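Local coordinates for anopheles gambiae adenosine kinase (Anopheles gambiae, PDB 3LOO), which catalyses the ATP-dependent phosphorylation of adenosine to AMP as a kinase of the pfkB family, and is captured here with a bisubstrate-like dinucleotide, at residues 33-38 with 139-144; 64-69 with 151-156. All coordinates share one frame; numbering follows the deposited sequence.

Contact 1 (33-38 with 139-144). With B4P (bis(adenosine)-5'-tetraphosphate), chain D.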
loop_
_atom_site.group_PDB
_atom_site.type_symbol
_atom_site.label_atom_id
_atom_site.label_comp_id
_atom_site.label_asym_id
_atom_site.label_seq_id
_atom_site.Cartn_x
_atom_site.Cartn_y
_atom_site.Cartn_z
ATOM N N LEU A 33 -5.637 8.631 3.506
ATOM C CA LEU A 33 -5.817 9.742 2.629
ATOM C C LEU A 33 -7.186 9.606 1.970
ATOM O O LEU A 33 -7.623 8.484 1.674
ATOM C CB LEU A 33 -4.740 9.670 1.528
ATOM C CG LEU A 33 -3.375 10.376 1.503
ATOM C CD1 LEU A 33 -2.776 10.745 2.819
ATOM C CD2 LEU A 33 -2.386 9.705 0.524
ATOM N N LEU A 34 -7.836 10.746 1.727
ATOM C CA LEU A 34 -9.065 10.777 0.950
ATOM C C LEU A 34 -8.653 11.060 -0.487
ATOM O O LEU A 34 -8.000 12.082 -0.758
ATOM C CB LEU A 34 -10.002 11.885 1.465
ATOM C CG LEU A 34 -11.384 12.031 0.756
ATOM C CD1 LEU A 34 -12.273 10.746 0.843
ATOM C CD2 LEU A 34 -12.179 13.249 1.286
ATOM N N ASP A 35 -9.047 10.177 -1.410
ATOM C CA ASP A 35 -8.760 10.392 -2.808
ATOM C C ASP A 35 -9.770 11.378 -3.384
ATOM O O ASP A 35 -10.988 11.284 -3.106
ATOM C CB ASP A 35 -8.795 9.071 -3.602
ATOM C CG ASP A 35 -7.611 8.126 -3.275
ATOM O OD1 ASP A 35 -6.632 8.543 -2.597
ATOM O OD2 ASP A 35 -7.659 6.957 -3.743
ATOM N N ILE A 36 -9.250 12.299 -4.202
ATOM C CA ILE A 36 -10.069 13.232 -4.956
ATOM C C ILE A 36 -9.826 12.938 -6.434
ATOM O O ILE A 36 -8.782 13.253 -7.000
ATOM C CB ILE A 36 -9.743 14.700 -4.575
ATOM C CG1 ILE A 36 -9.889 14.901 -3.081
ATOM C CG2 ILE A 36 -10.631 15.683 -5.322
ATOM C CD1 ILE A 36 -9.374 16.226 -2.603
ATOM N N SER A 37 -10.819 12.330 -7.052
ATOM C CA SER A 37 -10.634 11.675 -8.320
ATOM C C SER A 37 -11.410 12.363 -9.422
ATOM O O SER A 37 -12.581 12.599 -9.256
ATOM C CB SER A 37 -11.128 10.238 -8.196
ATOM O OG SER A 37 -10.744 9.515 -9.354
ATOM N N ALA A 38 -10.779 12.640 -10.556
ATOM C CA ALA A 38 -11.486 13.276 -11.681
ATOM C C ALA A 38 -10.890 12.969 -13.040
ATOM O O ALA A 38 -9.704 12.622 -13.176
ATOM C CB ALA A 38 -11.599 14.820 -11.482
ATOM N N CYS A 139 -5.288 12.707 -1.807
ATOM C CA CYS A 139 -4.474 12.361 -2.948
ATOM C C CYS A 139 -5.281 12.683 -4.197
ATOM O O CYS A 139 -6.371 12.153 -4.371
ATOM C CB CYS A 139 -4.078 10.860 -2.929
ATOM S SG CYS A 139 -3.062 10.373 -4.368
ATOM N N ALA A 140 -4.759 13.590 -5.026
ATOM C CA ALA A 140 -5.327 13.865 -6.335
ATOM C C ALA A 140 -5.116 12.641 -7.192
ATOM O O ALA A 140 -3.988 12.129 -7.273
ATOM C CB ALA A 140 -4.627 15.100 -6.974
ATOM N N VAL A 141 -6.184 12.160 -7.827
ATOM C CA VAL A 141 -6.091 11.052 -8.769
ATOM C C VAL A 141 -6.648 11.569 -10.097
ATOM O O VAL A 141 -7.867 11.694 -10.262
ATOM C CB VAL A 141 -6.942 9.845 -8.324
ATOM C CG1 VAL A 141 -6.896 8.742 -9.381
ATOM C CG2 VAL A 141 -6.505 9.294 -6.947
ATOM N N LEU A 142 -5.759 11.911 -11.025
ATOM C CA LEU A 142 -6.152 12.557 -12.272
ATOM C C LEU A 142 -6.151 11.547 -13.391
ATOM O O LEU A 142 -5.125 10.927 -13.670
ATOM C CB LEU A 142 -5.185 13.700 -12.605
ATOM C CG LEU A 142 -4.953 14.699 -11.485
ATOM C CD1 LEU A 142 -4.137 15.871 -11.976
ATOM C CD2 LEU A 142 -6.299 15.171 -10.955
ATOM N N VAL A 143 -7.306 11.382 -14.023
ATOM C CA VAL A 143 -7.457 10.442 -15.132
ATOM C C VAL A 143 -7.410 11.187 -16.476
ATOM O O VAL A 143 -8.209 12.104 -16.726
ATOM C CB VAL A 143 -8.770 9.650 -14.998
ATOM C CG1 VAL A 143 -9.034 8.829 -16.253
ATOM C CG2 VAL A 143 -8.727 8.781 -13.763
ATOM N N THR A 144 -6.445 10.814 -17.313
ATOM C CA THR A 144 -6.295 11.378 -18.655
ATOM C C THR A 144 -6.113 10.218 -19.620
ATOM O O THR A 144 -5.091 9.516 -19.569
ATOM C CB THR A 144 -5.094 12.311 -18.769
ATOM O OG1 THR A 144 -5.274 13.434 -17.893
ATOM C CG2 THR A 144 -4.985 12.830 -20.181
HETATM P PA B4P D . -2.955 3.230 -8.053
HETATM O O1A B4P D . -4.382 3.264 -8.578
HETATM O O2A B4P D . -1.951 4.199 -8.677
HETATM O O3A B4P D . -2.387 1.780 -8.443
HETATM P PB B4P D . -1.839 0.774 -7.333
HETATM O O1B B4P D . -2.971 0.249 -6.447
HETATM O O2B B4P D . -0.545 1.252 -6.698
HETATM O O3B B4P D . -1.618 -0.274 -8.605
HETATM P PG B4P D . -0.240 -0.938 -9.111
HETATM O O1G B4P D . 0.394 -0.158 -10.212
HETATM O O2G B4P D . 0.623 -1.132 -7.880
HETATM O O3G B4P D . -0.675 -2.382 -9.647
HETATM P PD B4P D . -0.738 -2.982 -11.143
HETATM O O1D B4P D . -1.223 -1.911 -12.048
HETATM O O2D B4P D . 0.493 -3.770 -11.489
HETATM O O5E B4P D . -2.943 3.341 -6.432
HETATM C C5E B4P D . -3.857 4.313 -5.975
HETATM C C4E B4P D . -3.772 4.606 -4.505
HETATM O O4E B4P D . -2.482 5.065 -4.100
HETATM C C3E B4P D . -4.691 5.760 -4.213
HETATM O O3E B4P D . -5.837 5.168 -3.571
HETATM C C2E B4P D . -3.922 6.640 -3.234
HETATM O O2E B4P D . -4.635 6.987 -2.041
HETATM C C1E B4P D . -2.646 5.830 -2.935
HETATM N N9A B4P D . -1.504 6.745 -2.759
HETATM C C8A B4P D . -0.921 7.561 -3.684
HETATM N N7A B4P D . 0.096 8.235 -3.070
HETATM C C5A B4P D . 0.137 7.875 -1.753
HETATM C C6A B4P D . 0.943 8.210 -0.653
HETATM N N6A B4P D . 1.951 9.134 -0.718
HETATM N N1A B4P D . 0.682 7.637 0.549
HETATM C C2A B4P D . -0.301 6.713 0.690
HETATM N N3A B4P D . -1.076 6.367 -0.351
HETATM C C4A B4P D . -0.870 6.922 -1.574
HETATM O O5F B4P D . -1.969 -3.988 -10.931
HETATM C C5F B4P D . -2.047 -4.858 -9.807
HETATM C C4F B4P D . -3.033 -5.962 -10.184
HETATM O O4F B4P D . -4.252 -5.430 -10.733
HETATM C C3F B4P D . -2.492 -6.813 -11.320
HETATM O O3F B4P D . -1.566 -7.762 -10.806
HETATM C C2F B4P D . -3.755 -7.432 -11.887
HETATM O O2F B4P D . -4.146 -8.582 -11.110
HETATM C C1F B4P D . -4.779 -6.290 -11.752
HETATM N N9B B4P D . -4.786 -5.541 -13.048
HETATM C C8B B4P D . -4.170 -4.366 -13.288
HETATM N N7B B4P D . -4.363 -3.968 -14.569
HETATM C C5B B4P D . -5.119 -4.896 -15.192
HETATM C C6B B4P D . -5.629 -5.065 -16.477
HETATM N N6B B4P D . -5.378 -4.117 -17.415
HETATM N N1B B4P D . -6.389 -6.165 -16.768
HETATM C C2B B4P D . -6.644 -7.113 -15.831
HETATM N N3B B4P D . -6.161 -7.008 -14.561
HETATM C C4B B4P D . -5.393 -5.937 -14.188
#
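Strands 33-38 and 139-144 run parallel, their short axes 4.7 Å apart at closest approach and their N-to-C directions 24° from each other, with Asp35, Ile36, Ser37 and Ala38 paired to Cys139, Ala140, Val141 and Leu142. Five backbone bonds zip the pair, alternating in direction: Cys139 N to Leu34 O, Ile36 N to Cys139 O, Val141 N to Ile36 O, Ala38 N to Val141 O and Val143 N to Ala38 O. Asp35 and Ser37 rise from the same face as Cys139 and Val141. Asp35 carries the chemistry there: its CG stands beside the backbone N and anti to the carbonyl carbon (chi1 -70°), and both carboxylate oxygens receive ribose hydroxyls of bis(adenosine)-5'-tetraphosphate. O2E donates to Asp35 OD1 at 2.6 Å, and O3E to Asp35 OD2, likewise at 2.6 Å. Two bonds from neighbouring hydroxyls fix the rotation of the carboxylate, and Asn313 gives OD2 a further bond. This sheet forms the core of the small lid domain that pfkB-family kinases such as adenosine kinase set over the nucleoside site, and its ligand-bearing face lies against one ribose and adenine. Cys139 extends that wall: its SG approaches the adenine carbon C8A at 3.6 Å, while its CB touches Asp35 OD1 at 3.5 Å. Leu33 adds a methyl, CD2, lying 3.7 Å from C2A of the same base and 4.0 Å from Cys139 CB. Alongside the carboxylate, Val141 CG2 comes within 4.0 Å of Asp35 CG, whereas its other branch, CG1, lies beside Ser37 OG. On the reverse face, Ile36, Ala140 and Leu142 are apolar, and helix 64-73 packs there, with Leu69 against both Ala140 and Leu142.

Contact 2 (64-69 with 151-156). With B4P (bis(adenosine)-5'-tetraphosphate), chain D.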
loop_
_atom_site.group_PDB
_atom_site.type_symbol
_atom_site.label_atom_id
_atom_site.label_comp_id
_atom_site.label_asym_id
_atom_site.label_seq_id
_atom_site.Cartn_x
_atom_site.Cartn_y
_atom_site.Cartn_z
ATOM N N PRO A 64 -3.352 24.472 -4.796
ATOM C CA PRO A 64 -4.595 24.981 -5.388
ATOM C C PRO A 64 -5.299 23.968 -6.262
ATOM O O PRO A 64 -6.444 24.182 -6.648
ATOM C CB PRO A 64 -4.121 26.193 -6.231
ATOM C CG PRO A 64 -2.842 26.644 -5.514
ATOM C CD PRO A 64 -2.195 25.331 -5.157
ATOM N N MET A 65 -4.623 22.872 -6.592
ATOM C CA MET A 65 -5.225 21.867 -7.470
ATOM C C MET A 65 -6.429 21.133 -6.851
ATOM O O MET A 65 -7.384 20.773 -7.567
ATOM C CB MET A 65 -4.155 20.875 -7.910
ATOM C CG MET A 65 -4.605 19.907 -8.961
ATOM S SD MET A 65 -3.350 18.668 -9.349
ATOM C CE MET A 65 -2.774 18.169 -7.696
ATOM N N TYR A 66 -6.377 20.903 -5.532
ATOM C CA TYR A 66 -7.447 20.146 -4.828
ATOM C C TYR A 66 -8.834 20.847 -4.942
ATOM O O TYR A 66 -9.813 20.252 -5.442
ATOM C CB TYR A 66 -7.014 19.813 -3.378
ATOM C CG TYR A 66 -5.731 18.974 -3.393
ATOM C CD1 TYR A 66 -5.776 17.617 -3.720
ATOM C CD2 TYR A 66 -4.484 19.563 -3.189
ATOM C CE1 TYR A 66 -4.614 16.850 -3.767
ATOM C CE2 TYR A 66 -3.320 18.814 -3.247
ATOM C CZ TYR A 66 -3.393 17.461 -3.535
ATOM O OH TYR A 66 -2.269 16.711 -3.611
ATOM N N GLN A 67 -8.899 22.126 -4.575
ATOM C CA GLN A 67 -10.156 22.883 -4.701
ATOM C C GLN A 67 -10.609 22.981 -6.160
ATOM O O GLN A 67 -11.820 22.913 -6.448
ATOM C CB GLN A 67 -9.999 24.281 -4.119
ATOM C CG GLN A 67 -11.268 25.111 -4.134
ATOM C CD GLN A 67 -11.036 26.580 -3.796
ATOM O OE1 GLN A 67 -10.002 26.953 -3.232
ATOM N NE2 GLN A 67 -12.010 27.422 -4.128
ATOM N N GLU A 68 -9.648 23.143 -7.077
ATOM C CA GLU A 68 -9.951 23.214 -8.488
ATOM C C GLU A 68 -10.575 21.919 -8.996
ATOM O O GLU A 68 -11.535 21.954 -9.789
ATOM C CB GLU A 68 -8.696 23.583 -9.279
ATOM C CG GLU A 68 -8.910 23.695 -10.767
ATOM C CD GLU A 68 -7.723 24.299 -11.514
ATOM O OE1 GLU A 68 -6.688 24.697 -10.902
ATOM O OE2 GLU A 68 -7.838 24.362 -12.741
ATOM N N LEU A 69 -10.040 20.774 -8.540
ATOM C CA LEU A 69 -10.635 19.471 -8.864
ATOM C C LEU A 69 -12.075 19.380 -8.324
ATOM O O LEU A 69 -12.974 18.926 -9.020
ATOM C CB LEU A 69 -9.812 18.286 -8.300
ATOM C CG LEU A 69 -8.398 18.067 -8.839
ATOM C CD1 LEU A 69 -7.718 16.921 -8.079
ATOM C CD2 LEU A 69 -8.416 17.798 -10.333
ATOM N N CYS A 151 -1.162 12.824 -7.034
ATOM C CA CYS A 151 -0.408 13.820 -6.270
ATOM C C CYS A 151 -0.938 13.824 -4.858
ATOM O O CYS A 151 -2.092 14.231 -4.627
ATOM C CB CYS A 151 -0.475 15.222 -6.926
ATOM S SG CYS A 151 0.329 16.524 -6.024
ATOM N N ALA A 152 -0.088 13.356 -3.940
ATOM C CA ALA A 152 -0.462 13.093 -2.543
ATOM C C ALA A 152 -0.059 14.252 -1.643
ATOM O O ALA A 152 1.123 14.602 -1.549
ATOM C CB ALA A 152 0.194 11.759 -2.022
ATOM N N ASN A 153 -1.066 14.845 -1.034
ATOM C CA ASN A 153 -0.939 15.917 -0.081
ATOM C C ASN A 153 -1.132 15.261 1.268
ATOM O O ASN A 153 -2.289 15.033 1.703
ATOM C CB ASN A 153 -2.038 16.962 -0.325
ATOM C CG ASN A 153 -2.091 18.035 0.767
ATOM O OD1 ASN A 153 -1.074 18.374 1.380
ATOM N ND2 ASN A 153 -3.281 18.549 1.021
ATOM N N LEU A 154 -0.003 14.899 1.889
ATOM C CA LEU A 154 -0.013 14.045 3.089
ATOM C C LEU A 154 -0.619 14.731 4.303
ATOM O O LEU A 154 -1.389 14.114 5.049
ATOM C CB LEU A 154 1.390 13.526 3.433
ATOM C CG LEU A 154 2.039 12.541 2.447
ATOM C CD1 LEU A 154 3.326 11.986 3.014
ATOM C CD2 LEU A 154 1.054 11.352 2.109
ATOM N N ALA A 155 -0.245 15.995 4.508
ATOM C CA ALA A 155 -0.840 16.861 5.540
ATOM C C ALA A 155 -0.881 16.125 6.904
ATOM O O ALA A 155 0.190 15.813 7.424
ATOM C CB ALA A 155 -2.221 17.374 5.074
ATOM N N ALA A 156 -2.058 15.811 7.475
ATOM C CA ALA A 156 -2.097 15.172 8.815
ATOM C C ALA A 156 -1.427 13.800 8.865
ATOM O O ALA A 156 -0.900 13.388 9.913
ATOM C CB ALA A 156 -3.539 15.072 9.365
HETATM P PA B4P D . -2.955 3.230 -8.053
HETATM O O1A B4P D . -4.382 3.264 -8.578
HETATM O O2A B4P D . -1.951 4.199 -8.677
HETATM O O3A B4P D . -2.387 1.780 -8.443
HETATM P PB B4P D . -1.839 0.774 -7.333
HETATM O O1B B4P D . -2.971 0.249 -6.447
HETATM O O2B B4P D . -0.545 1.252 -6.698
HETATM O O3B B4P D . -1.618 -0.274 -8.605
HETATM P PG B4P D . -0.240 -0.938 -9.111
HETATM O O1G B4P D . 0.394 -0.158 -10.212
HETATM O O2G B4P D . 0.623 -1.132 -7.880
HETATM O O3G B4P D . -0.675 -2.382 -9.647
HETATM P PD B4P D . -0.738 -2.982 -11.143
HETATM O O1D B4P D . -1.223 -1.911 -12.048
HETATM O O2D B4P D . 0.493 -3.770 -11.489
HETATM O O5E B4P D . -2.943 3.341 -6.432
HETATM C C5E B4P D . -3.857 4.313 -5.975
HETATM C C4E B4P D . -3.772 4.606 -4.505
HETATM O O4E B4P D . -2.482 5.065 -4.100
HETATM C C3E B4P D . -4.691 5.760 -4.213
HETATM O O3E B4P D . -5.837 5.168 -3.571
HETATM C C2E B4P D . -3.922 6.640 -3.234
HETATM O O2E B4P D . -4.635 6.987 -2.041
HETATM C C1E B4P D . -2.646 5.830 -2.935
HETATM N N9A B4P D . -1.504 6.745 -2.759
HETATM C C8A B4P D . -0.921 7.561 -3.684
HETATM N N7A B4P D . 0.096 8.235 -3.070
HETATM C C5A B4P D . 0.137 7.875 -1.753
HETATM C C6A B4P D . 0.943 8.210 -0.653
HETATM N N6A B4P D . 1.951 9.134 -0.718
HETATM N N1A B4P D . 0.682 7.637 0.549
HETATM C C2A B4P D . -0.301 6.713 0.690
HETATM N N3A B4P D . -1.076 6.367 -0.351
HETATM C C4A B4P D . -0.870 6.922 -1.574
HETATM O O5F B4P D . -1.969 -3.988 -10.931
HETATM C C5F B4P D . -2.047 -4.858 -9.807
HETATM C C4F B4P D . -3.033 -5.962 -10.184
HETATM O O4F B4P D . -4.252 -5.430 -10.733
HETATM C C3F B4P D . -2.492 -6.813 -11.320
HETATM O O3F B4P D . -1.566 -7.762 -10.806
HETATM C C2F B4P D . -3.755 -7.432 -11.887
HETATM O O2F B4P D . -4.146 -8.582 -11.110
HETATM C C1F B4P D . -4.779 -6.290 -11.752
HETATM N N9B B4P D . -4.786 -5.541 -13.048
HETATM C C8B B4P D . -4.170 -4.366 -13.288
HETATM N N7B B4P D . -4.363 -3.968 -14.569
HETATM C C5B B4P D . -5.119 -4.896 -15.192
HETATM C C6B B4P D . -5.629 -5.065 -16.477
HETATM N N6B B4P D . -5.378 -4.117 -17.415
HETATM N N1B B4P D . -6.389 -6.165 -16.768
HETATM C C2B B4P D . -6.644 -7.113 -15.831
HETATM N N3B B4P D . -6.161 -7.008 -14.561
HETATM C C4B B4P D . -5.393 -5.937 -14.188
#
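The ring of Tyr66 has the methyl of Met65 over one face, CE lying 4.2 Å above the plane and displaced toward the rim, while Cys151 O sits at the ring edge, in its plane. Asn153 comes in obliquely, its amide plane turned 34° from the ring, and makes its contact through the aliphatic CB, which lies 3.3 Å from Tyr66 OH and also touches CZ. The polar anchor is the phenol: Tyr66 OH donates to Cys151 O at 2.7 Å. This bond reaches the carbonyl from well above its plane, 62° out of it. The backbone N of Ala140, on the neighbouring strand, is probably a second donor to this buried oxygen. A chi1 of -59° swings the Tyr66 ring off the helix toward the strand and brings its hydroxyl to the carbonyl. Met65 runs extended through its first two torsions and bends at the third, bringing CE to 3.8 Å from Cys151 CB and close to Cys151 SG as well. The helix and strand axes stay 10.7 Å apart, so the helix reaches the strand through its side chains, Tyr66 ending on a backbone oxygen. Alternation along the strand divides the labour: Cys151 and Asn153 point toward the helix, but Ala152 points away, its CB 3.4 Å from N6A of bis(adenosine)-5'-tetraphosphate. Leu154 joins it, with CD2 at 3.7 Å from the same amino nitrogen. Helix 64-73 therefore backs the lid sheet on the side turned from the nucleotide, an alpha/beta layering consistent with the small lid domain of pfkB-family kinases, whose other face closes over the adenosine site.

Both contacts are buried and share the five-stranded lid sheet, contact 1 within it and contact 2 between it and a helix; their centres are about 9 Å apart, and both reach the same bound dinucleotide. Contact 1 pairs two parallel strands and depends on repeated backbone bonds; contact 2 stacks a helix on the sheet through side chains, with one phenol-to-carbonyl bond. They meet where strands 137-144 and 147-153 lie side by side, and there Ala140 CB packs 3.7 Å from Met65 CE. Toward the ligand, contact 1 adds a carboxylate for the ribose hydroxyls to its own adenine contacts, whereas contact 2 offers apolar carbons near the adenine amino group.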